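Local coordinates for protein D-hydantoinase (PDB 1NFG) that is a two-zinc hydrolase that probably opens the cyclic amide ring of D-hydantoin derivatives in a stereospecific manner, at residues K432-E437 and P444-F449; A79-G84 and G438-E443; T85-D90 and F373-Q378. All coordinates share one frame; numbering follows the deposited sequence.

Interactions 1 and 2 adjoin, with centres about 7 Å apart, because strands 432-436 and 439-440 are the two arms of one hairpin; their segments alternate along the chain, and V441 N probably donates to I434 O between them. Interaction 3 lies deeper, its centre about 15 Å from that of interaction 1 and 17 Å from that of interaction 2. Helix 73-82, used in interaction 2, leads directly into strand 85-93, used in interaction 3, with A80 O probably bonded to T85 N. Interaction 1 ties the hairpin to the loop after it, whereas interactions 2 and 3 set C-terminal parts of the chain against an early helix-strand unit of the TIM barrel.

Interaction 1: K432-E437 and P444-F449; sequences KVIVDE and PTDGKF
K432 reaches out from strand 432-436 to form a salt bridge with D446, in the loop that follows the hairpin. Its side chain leaves with CG anti to the backbone N (chi1 176°) and stays extended through every later torsion, and this full length carries the ammonium group to the carboxylate. CB and CG lie short of the loop. CD is the first atom to meet it, 3.6 Å from D446 OD1, and CE then lies 3.7 Å from both D446 OD1 and D446 OD2, so the last methylenes run across the aspartate at about a right angle. At the tip, K432 NZ gives a hydrogen bond of 2.9 Å to D446 OD1, arriving on the syn side and 17° out of the carboxylate plane. A second bond, from K432 NZ to D446 OD2, is weak at 3.3 Å. The grip is therefore forked but uneven. D446 OD2 has its stronger partner in the backbone N of E443, a bond that ties the carboxylate back onto its own loop and would hold it in place for the lysine. The I434 methyl CG2 passes the same oxygen, 3.9 Å from D446 OD2, as the two side chains slide by in opposite directions, a single apolar touch beside the salt bridge. The contact thus has a buried apolar side and a partly exposed charged one. Strand 432-436 lies antiparallel to strand 419-429, where I434 and V435 both face V427 in a classic beta bulge and the chain turns a corner. I434 also packs on A81 of helix 73-82 and on I117, while beyond D446 the backbone of G447 and K448 bonds to S115 and Y119, leading the loop along the start of strand 118-124.

Interaction 2: A79-G84 and G438-E443; sequences AAACGG and GSYVGE
Y440 packs against A81 and C82 in a small apolar contact between a beta hairpin and the C-terminal end of helix 73-82, one of the helices around the TIM barrel. Strand 439-440 is the return arm of this hairpin, antiparallel to strand 432-436, and the backbone angles of E437 and G438 fit a type I' turn between the arms. The helix ends in a Schellman motif: G84 takes positive phi (90°), G84 N bonds back to A81 O at 2.9 Å, and T85 N probably bonds to A80 O. The chain then turns off into strand 85-93, and the last helical turn presents its side chains to the hairpin. No hydrogen bond crosses between the segments. C82 supplies a sulfur and A81 a methyl group, and they meet different parts of the tyrosine. C82 has SG beside its own backbone N (chi1 -70°), which brings the sulfur to 4.0 Å from Y440 CB, at the root of the aromatic side chain. Farther out, A81 CB comes obliquely to the ring at 4.5 Å from Y440 CE1. The ring reaches this methyl because CG of Y440 stands anti to the backbone N (chi1 -178°), which sends it along the loop that follows the strand. A81 is shared, since its methyl also packs on V435 of the first hairpin arm, whereas C82 also touches H407 and Y440 also touches A116. The helix end is thereby set against both arms of the hairpin, well away from the zinc site. After V441 the chain runs on alongside the aromatic group, and the backbone N of G442 sits above the centre of one face of the Y440 ring, 3.3 Å from its plane.

Interaction 3: T85-D90 and F373-Q378; sequences TTTIVD and FGMFPQ
M375, which touches T87 and V89 across the contact, is flanked in sequence by two aromatic residues, F373 and F376, though neither ring touches residues 85-90. The F373 ring meets Y234 and H122 edge-to-face inside the barrel. The F376 ring has P377 CB over the centre of one face, 3.7 Å above the plane, after a cis peptide bond, and also forms a cation-pi pair with K371. F376 further packs on G15 of the second subunit, another copy of this protein. It is the thioether of M375 that bridges to the strand. Its chain is extended at chi2 and then bent at chi3 (-81°), a bend that presents sulfur and methyl to two successive inward residues. M375 SD meets the T87 methyl tip to tip, 3.9 Å from T87 CG2, and M375 CE approaches V89 in the same manner, 4.0 Å from V89 CG2. T87 turns its methyl anti to the backbone N (chi1 -67° for OG1), placing carbon against the sulfur. Nothing polar crosses the contact; all three residues are buried, and the fit rests on apolar packing alone. V89 lies near the catalytic centre, with its side chain about 7 Å from that of the zinc ligand H57 and about 11 Å from a zinc ion. On the loop side, G374 is the C-prime residue of the Schellman motif that ends helix 358-372, and M375, the next residue, points toward the strand. On the barrel side, strand 85-93 runs parallel to strands 48-58 and 118-124 on its two flanks. T87 and V89 both bond through the backbone to D55, while M375 also touches I54 and F373 touches V56, so the loop after helix 358-372 packs on neighbouring barrel strands together.

Interaction 1: K432-E437 and P444-F449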
loop_
_atom_site.group_PDB
_atom_site.type_symbol
_atom_site.label_atom_id
_atom_site.label_comp_id
_atom_site.label_asym_id
_atom_site.label_seq_id
_atom_site.Cartn_x
_atom_site.Cartn_y
_atom_site.Cartn_z
ATOM N N LYS A 432 31.440 15.942 35.716
ATOM C CA LYS A 432 32.226 17.154 35.529
ATOM C C LYS A 432 31.500 18.189 34.686
ATOM O O LYS A 432 30.893 17.861 33.667
ATOM C CB LYS A 432 33.572 16.827 34.879
ATOM C CG LYS A 432 34.404 18.062 34.558
ATOM C CD LYS A 432 35.783 17.707 34.024
ATOM C CE LYS A 432 36.569 18.968 33.691
ATOM N NZ LYS A 432 37.948 18.662 33.236
ATOM N N VAL A 433 31.553 19.442 35.122
ATOM C CA VAL A 433 30.926 20.522 34.379
ATOM C C VAL A 433 31.886 20.843 33.241
ATOM O O VAL A 433 33.013 21.276 33.493
ATOM C CB VAL A 433 30.744 21.781 35.260
ATOM C CG1 VAL A 433 30.360 22.971 34.404
ATOM C CG2 VAL A 433 29.692 21.526 36.318
ATOM N N ILE A 434 31.459 20.621 31.998
ATOM C CA ILE A 434 32.334 20.905 30.865
ATOM C C ILE A 434 31.888 22.125 30.080
ATOM O O ILE A 434 32.643 22.674 29.284
ATOM C CB ILE A 434 32.485 19.672 29.939
ATOM C CG1 ILE A 434 31.127 19.249 29.371
ATOM C CG2 ILE A 434 33.123 18.522 30.731
ATOM C CD1 ILE A 434 31.195 18.001 28.495
ATOM N N VAL A 435 30.654 22.551 30.307
ATOM C CA VAL A 435 30.145 23.760 29.667
ATOM C C VAL A 435 29.429 24.475 30.795
ATOM O O VAL A 435 28.559 23.896 31.436
ATOM C CB VAL A 435 29.143 23.469 28.523
ATOM C CG1 VAL A 435 28.665 24.783 27.917
ATOM C CG2 VAL A 435 29.804 22.618 27.449
ATOM N N ASP A 436 29.821 25.714 31.062
ATOM C CA ASP A 436 29.224 26.491 32.142
ATOM C C ASP A 436 28.600 27.736 31.541
ATOM O O ASP A 436 29.292 28.546 30.923
ATOM C CB ASP A 436 30.303 26.894 33.153
ATOM C CG ASP A 436 29.737 27.218 34.529
ATOM O OD1 ASP A 436 28.676 27.877 34.616
ATOM O OD2 ASP A 436 30.370 26.823 35.533
ATOM N N GLU A 437 27.295 27.890 31.728
ATOM C CA GLU A 437 26.570 29.036 31.189
ATOM C C GLU A 437 27.018 29.458 29.789
ATOM O O GLU A 437 27.169 30.652 29.514
ATOM C CB GLU A 437 26.673 30.234 32.132
ATOM C CG GLU A 437 25.950 30.046 33.456
ATOM C CD GLU A 437 24.505 29.599 33.289
ATOM O OE1 GLU A 437 23.765 30.236 32.504
ATOM O OE2 GLU A 437 24.114 28.612 33.955
ATOM N N PRO A 444 40.299 18.369 26.720
ATOM C CA PRO A 444 40.235 17.395 25.622
ATOM C C PRO A 444 40.563 15.992 26.120
ATOM O O PRO A 444 40.511 15.012 25.378
ATOM C CB PRO A 444 41.271 17.923 24.633
ATOM C CG PRO A 444 42.256 18.603 25.514
ATOM C CD PRO A 444 41.375 19.346 26.485
ATOM N N THR A 445 40.881 15.908 27.402
ATOM C CA THR A 445 41.234 14.648 28.022
ATOM C C THR A 445 40.043 14.035 28.778
ATOM O O THR A 445 40.131 12.917 29.291
ATOM C CB THR A 445 42.433 14.875 28.980
ATOM O OG1 THR A 445 42.824 13.630 29.564
ATOM C CG2 THR A 445 42.065 15.857 30.089
ATOM N N ASP A 446 38.926 14.760 28.822
ATOM C CA ASP A 446 37.732 14.292 29.525
ATOM C C ASP A 446 37.016 13.109 28.874
ATOM O O ASP A 446 36.601 12.169 29.563
ATOM C CB ASP A 446 36.716 15.428 29.691
ATOM C CG ASP A 446 37.245 16.580 30.530
ATOM O OD1 ASP A 446 37.967 16.325 31.520
ATOM O OD2 ASP A 446 36.916 17.743 30.206
ATOM N N GLY A 447 36.864 13.165 27.550
ATOM C CA GLY A 447 36.168 12.112 26.825
ATOM C C GLY A 447 36.788 10.732 26.865
ATOM O O GLY A 447 37.997 10.582 26.734
ATOM N N LYS A 448 35.955 9.713 27.039
ATOM C CA LYS A 448 36.440 8.343 27.081
ATOM C C LYS A 448 35.688 7.455 26.098
ATOM O O LYS A 448 34.531 7.709 25.762
ATOM C CB LYS A 448 36.310 7.770 28.495
ATOM C CG LYS A 448 37.093 8.537 29.553
ATOM C CD LYS A 448 38.529 8.818 29.091
ATOM C CE LYS A 448 39.335 9.634 30.106
ATOM N NZ LYS A 448 39.771 8.791 31.252
ATOM N N PHE A 449 36.360 6.412 25.630
ATOM C CA PHE A 449 35.763 5.473 24.695
ATOM C C PHE A 449 34.734 4.602 25.428
ATOM O O PHE A 449 34.884 4.318 26.621
ATOM C CB PHE A 449 36.854 4.593 24.079
ATOM C CG PHE A 449 36.326 3.519 23.181
ATOM C CD1 PHE A 449 35.926 3.815 21.880
ATOM C CD2 PHE A 449 36.191 2.214 23.648
ATOM C CE1 PHE A 449 35.399 2.826 21.064
ATOM C CE2 PHE A 449 35.665 1.217 22.841
ATOM C CZ PHE A 449 35.268 1.520 21.545
#

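Interaction 2: A79-G84 and G438-E443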
loop_
_atom_site.group_PDB
_atom_site.type_symbol
_atom_site.label_atom_id
_atom_site.label_comp_id
_atom_site.label_asym_id
_atom_site.label_seq_id
_atom_site.Cartn_x
_atom_site.Cartn_y
_atom_site.Cartn_z
ATOM N N ALA A 79 32.265 21.259 20.177
ATOM C CA ALA A 79 31.034 21.839 19.652
ATOM C C ALA A 79 29.854 20.995 20.135
ATOM O O ALA A 79 28.809 21.521 20.528
ATOM C CB ALA A 79 31.074 21.869 18.133
ATOM N N ALA A 80 30.035 19.680 20.121
ATOM C CA ALA A 80 28.992 18.774 20.567
ATOM C C ALA A 80 28.576 19.126 21.996
ATOM O O ALA A 80 27.386 19.251 22.294
ATOM C CB ALA A 80 29.487 17.335 20.501
ATOM N N ALA A 81 29.560 19.292 22.874
ATOM C CA ALA A 81 29.293 19.616 24.271
ATOM C C ALA A 81 28.528 20.921 24.394
ATOM O O ALA A 81 27.549 21.009 25.132
ATOM C CB ALA A 81 30.600 19.708 25.044
ATOM N N CYS A 82 28.980 21.937 23.671
ATOM C CA CYS A 82 28.325 23.231 23.717
ATOM C C CYS A 82 26.907 23.137 23.177
ATOM O O CYS A 82 26.095 24.039 23.389
ATOM C CB CYS A 82 29.123 24.256 22.907
ATOM S SG CYS A 82 30.704 24.716 23.660
ATOM N N GLY A 83 26.616 22.042 22.480
ATOM C CA GLY A 83 25.295 21.851 21.915
ATOM C C GLY A 83 24.422 20.937 22.751
ATOM O O GLY A 83 23.296 20.613 22.364
ATOM N N GLY A 84 24.945 20.504 23.892
ATOM C CA GLY A 84 24.181 19.641 24.772
ATOM C C GLY A 84 24.344 18.160 24.522
ATOM O O GLY A 84 23.610 17.356 25.099
ATOM N N GLY A 438 27.242 28.480 28.913
ATOM C CA GLY A 438 27.635 28.790 27.549
ATOM C C GLY A 438 29.110 28.775 27.195
ATOM O O GLY A 438 29.461 28.890 26.016
ATOM N N SER A 439 29.983 28.637 28.190
ATOM C CA SER A 439 31.418 28.621 27.917
ATOM C C SER A 439 32.031 27.252 28.117
ATOM O O SER A 439 31.859 26.633 29.166
ATOM C CB SER A 439 32.146 29.627 28.807
ATOM O OG SER A 439 31.671 30.941 28.569
ATOM N N TYR A 440 32.744 26.774 27.106
ATOM C CA TYR A 440 33.384 25.479 27.230
ATOM C C TYR A 440 34.455 25.600 28.311
ATOM O O TYR A 440 35.318 26.476 28.246
ATOM C CB TYR A 440 34.039 25.045 25.919
ATOM C CG TYR A 440 34.661 23.681 26.066
ATOM C CD1 TYR A 440 33.870 22.576 26.362
ATOM C CD2 TYR A 440 36.043 23.505 26.022
ATOM C CE1 TYR A 440 34.431 21.333 26.623
ATOM C CE2 TYR A 440 36.619 22.254 26.282
ATOM C CZ TYR A 440 35.802 21.175 26.583
ATOM O OH TYR A 440 36.337 19.935 26.855
ATOM N N VAL A 441 34.400 24.722 29.304
ATOM C CA VAL A 441 35.370 24.759 30.388
ATOM C C VAL A 441 35.911 23.372 30.712
ATOM O O VAL A 441 36.288 23.099 31.853
ATOM C CB VAL A 441 34.745 25.366 31.668
ATOM C CG1 VAL A 441 34.325 26.806 31.403
ATOM C CG2 VAL A 441 33.542 24.523 32.123
ATOM N N GLY A 442 35.949 22.503 29.704
ATOM C CA GLY A 442 36.443 21.154 29.904
ATOM C C GLY A 442 37.851 20.961 29.372
ATOM O O GLY A 442 38.521 21.922 28.985
ATOM N N GLU A 443 38.290 19.708 29.352
ATOM C CA GLU A 443 39.618 19.332 28.879
ATOM C C GLU A 443 39.478 18.278 27.782
ATOM O O GLU A 443 38.651 17.370 27.891
ATOM C CB GLU A 443 40.424 18.717 30.025
ATOM C CG GLU A 443 40.498 19.558 31.272
ATOM C CD GLU A 443 41.767 20.369 31.337
ATOM O OE1 GLU A 443 42.043 21.128 30.379
ATOM O OE2 GLU A 443 42.489 20.240 32.353
#

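Interaction 3: T85-D90 and F373-Q378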
loop_
_atom_site.group_PDB
_atom_site.type_symbol
_atom_site.label_atom_id
_atom_site.label_comp_id
_atom_site.label_asym_id
_atom_site.label_seq_id
_atom_site.Cartn_x
_atom_site.Cartn_y
_atom_site.Cartn_z
ATOM N N THR A 85 25.297 17.783 23.672
ATOM C CA THR A 85 25.517 16.368 23.373
ATOM C C THR A 85 26.760 15.868 24.096
ATOM O O THR A 85 27.856 16.393 23.895
ATOM C CB THR A 85 25.659 16.143 21.851
ATOM O OG1 THR A 85 24.405 16.428 21.214
ATOM C CG2 THR A 85 26.055 14.704 21.549
ATOM N N THR A 86 26.577 14.848 24.931
ATOM C CA THR A 86 27.663 14.292 25.728
ATOM C C THR A 86 28.252 12.957 25.266
ATOM O O THR A 86 29.308 12.544 25.746
ATOM C CB THR A 86 27.225 14.141 27.195
ATOM O OG1 THR A 86 26.036 13.339 27.261
ATOM C CG2 THR A 86 26.957 15.509 27.805
ATOM N N THR A 87 27.561 12.262 24.371
ATOM C CA THR A 87 28.074 11.004 23.846
ATOM C C THR A 87 27.927 11.036 22.340
ATOM O O THR A 87 27.010 11.650 21.793
ATOM C CB THR A 87 27.339 9.775 24.405
ATOM O OG1 THR A 87 27.617 9.653 25.803
ATOM C CG2 THR A 87 27.817 8.504 23.711
ATOM N N ILE A 88 28.844 10.370 21.663
ATOM C CA ILE A 88 28.829 10.357 20.221
ATOM C C ILE A 88 29.305 8.997 19.758
ATOM O O ILE A 88 30.054 8.328 20.461
ATOM C CB ILE A 88 29.741 11.494 19.708
ATOM C CG1 ILE A 88 28.941 12.392 18.782
ATOM C CG2 ILE A 88 30.994 10.944 19.025
ATOM C CD1 ILE A 88 29.541 13.757 18.620
ATOM N N VAL A 89 28.827 8.556 18.607
ATOM C CA VAL A 89 29.278 7.280 18.078
ATOM C C VAL A 89 29.717 7.623 16.670
ATOM O O VAL A 89 28.897 7.798 15.776
ATOM C CB VAL A 89 28.162 6.223 18.079
ATOM C CG1 VAL A 89 28.746 4.857 17.770
ATOM C CG2 VAL A 89 27.493 6.185 19.445
ATOM N N ASP A 90 31.026 7.767 16.500
ATOM C CA ASP A 90 31.612 8.135 15.221
ATOM C C ASP A 90 31.777 6.908 14.340
ATOM O O ASP A 90 31.846 5.770 14.827
ATOM C CB ASP A 90 32.973 8.790 15.452
ATOM C CG ASP A 90 33.389 9.699 14.311
ATOM O OD1 ASP A 90 32.751 10.750 14.110
ATOM O OD2 ASP A 90 34.365 9.362 13.616
ATOM N N PHE A 373 21.862 1.291 20.452
ATOM C CA PHE A 373 23.289 1.035 20.340
ATOM C C PHE A 373 24.041 0.564 21.592
ATOM O O PHE A 373 25.233 0.814 21.743
ATOM C CB PHE A 373 23.944 2.263 19.714
ATOM C CG PHE A 373 23.460 2.530 18.318
ATOM C CD1 PHE A 373 23.897 1.737 17.254
ATOM C CD2 PHE A 373 22.509 3.516 18.070
ATOM C CE1 PHE A 373 23.390 1.919 15.959
ATOM C CE2 PHE A 373 21.992 3.709 16.780
ATOM C CZ PHE A 373 22.435 2.906 15.721
ATOM N N GLY A 374 23.322 -0.136 22.467
ATOM C CA GLY A 374 23.886 -0.711 23.681
ATOM C C GLY A 374 24.662 0.133 24.672
ATOM O O GLY A 374 25.761 -0.246 25.069
ATOM N N MET A 375 24.093 1.258 25.088
ATOM C CA MET A 375 24.744 2.140 26.051
ATOM C C MET A 375 23.772 2.482 27.176
ATOM O O MET A 375 24.067 3.322 28.029
ATOM C CB MET A 375 25.180 3.435 25.372
ATOM C CG MET A 375 26.085 3.241 24.182
ATOM S SD MET A 375 26.576 4.823 23.497
ATOM C CE MET A 375 25.135 5.237 22.518
ATOM N N PHE A 376 22.616 1.825 27.161
ATOM C CA PHE A 376 21.557 2.049 28.142
ATOM C C PHE A 376 21.611 0.958 29.200
ATOM O O PHE A 376 21.816 -0.207 28.877
ATOM C CB PHE A 376 20.204 2.044 27.405
ATOM C CG PHE A 376 19.003 2.179 28.296
ATOM C CD1 PHE A 376 18.415 1.057 28.870
ATOM C CD2 PHE A 376 18.448 3.432 28.552
ATOM C CE1 PHE A 376 17.277 1.182 29.696
ATOM C CE2 PHE A 376 17.319 3.567 29.372
ATOM C CZ PHE A 376 16.736 2.437 29.942
ATOM N N PRO A 377 21.396 1.314 30.480
ATOM C CA PRO A 377 21.103 2.658 30.994
ATOM C C PRO A 377 22.280 3.510 31.479
ATOM O O PRO A 377 22.063 4.582 32.060
ATOM C CB PRO A 377 20.107 2.376 32.107
ATOM C CG PRO A 377 20.639 1.120 32.685
ATOM C CD PRO A 377 21.011 0.288 31.471
ATOM N N GLN A 378 23.513 3.052 31.252
ATOM C CA GLN A 378 24.680 3.829 31.675
ATOM C C GLN A 378 24.547 5.225 31.088
ATOM O O GLN A 378 24.815 6.223 31.754
ATOM C CB GLN A 378 25.989 3.207 31.177
ATOM C CG GLN A 378 27.229 3.955 31.685
ATOM C CD GLN A 378 28.532 3.530 31.016
ATOM O OE1 GLN A 378 28.768 2.342 30.785
ATOM N NE2 GLN A 378 29.392 4.503 30.721
#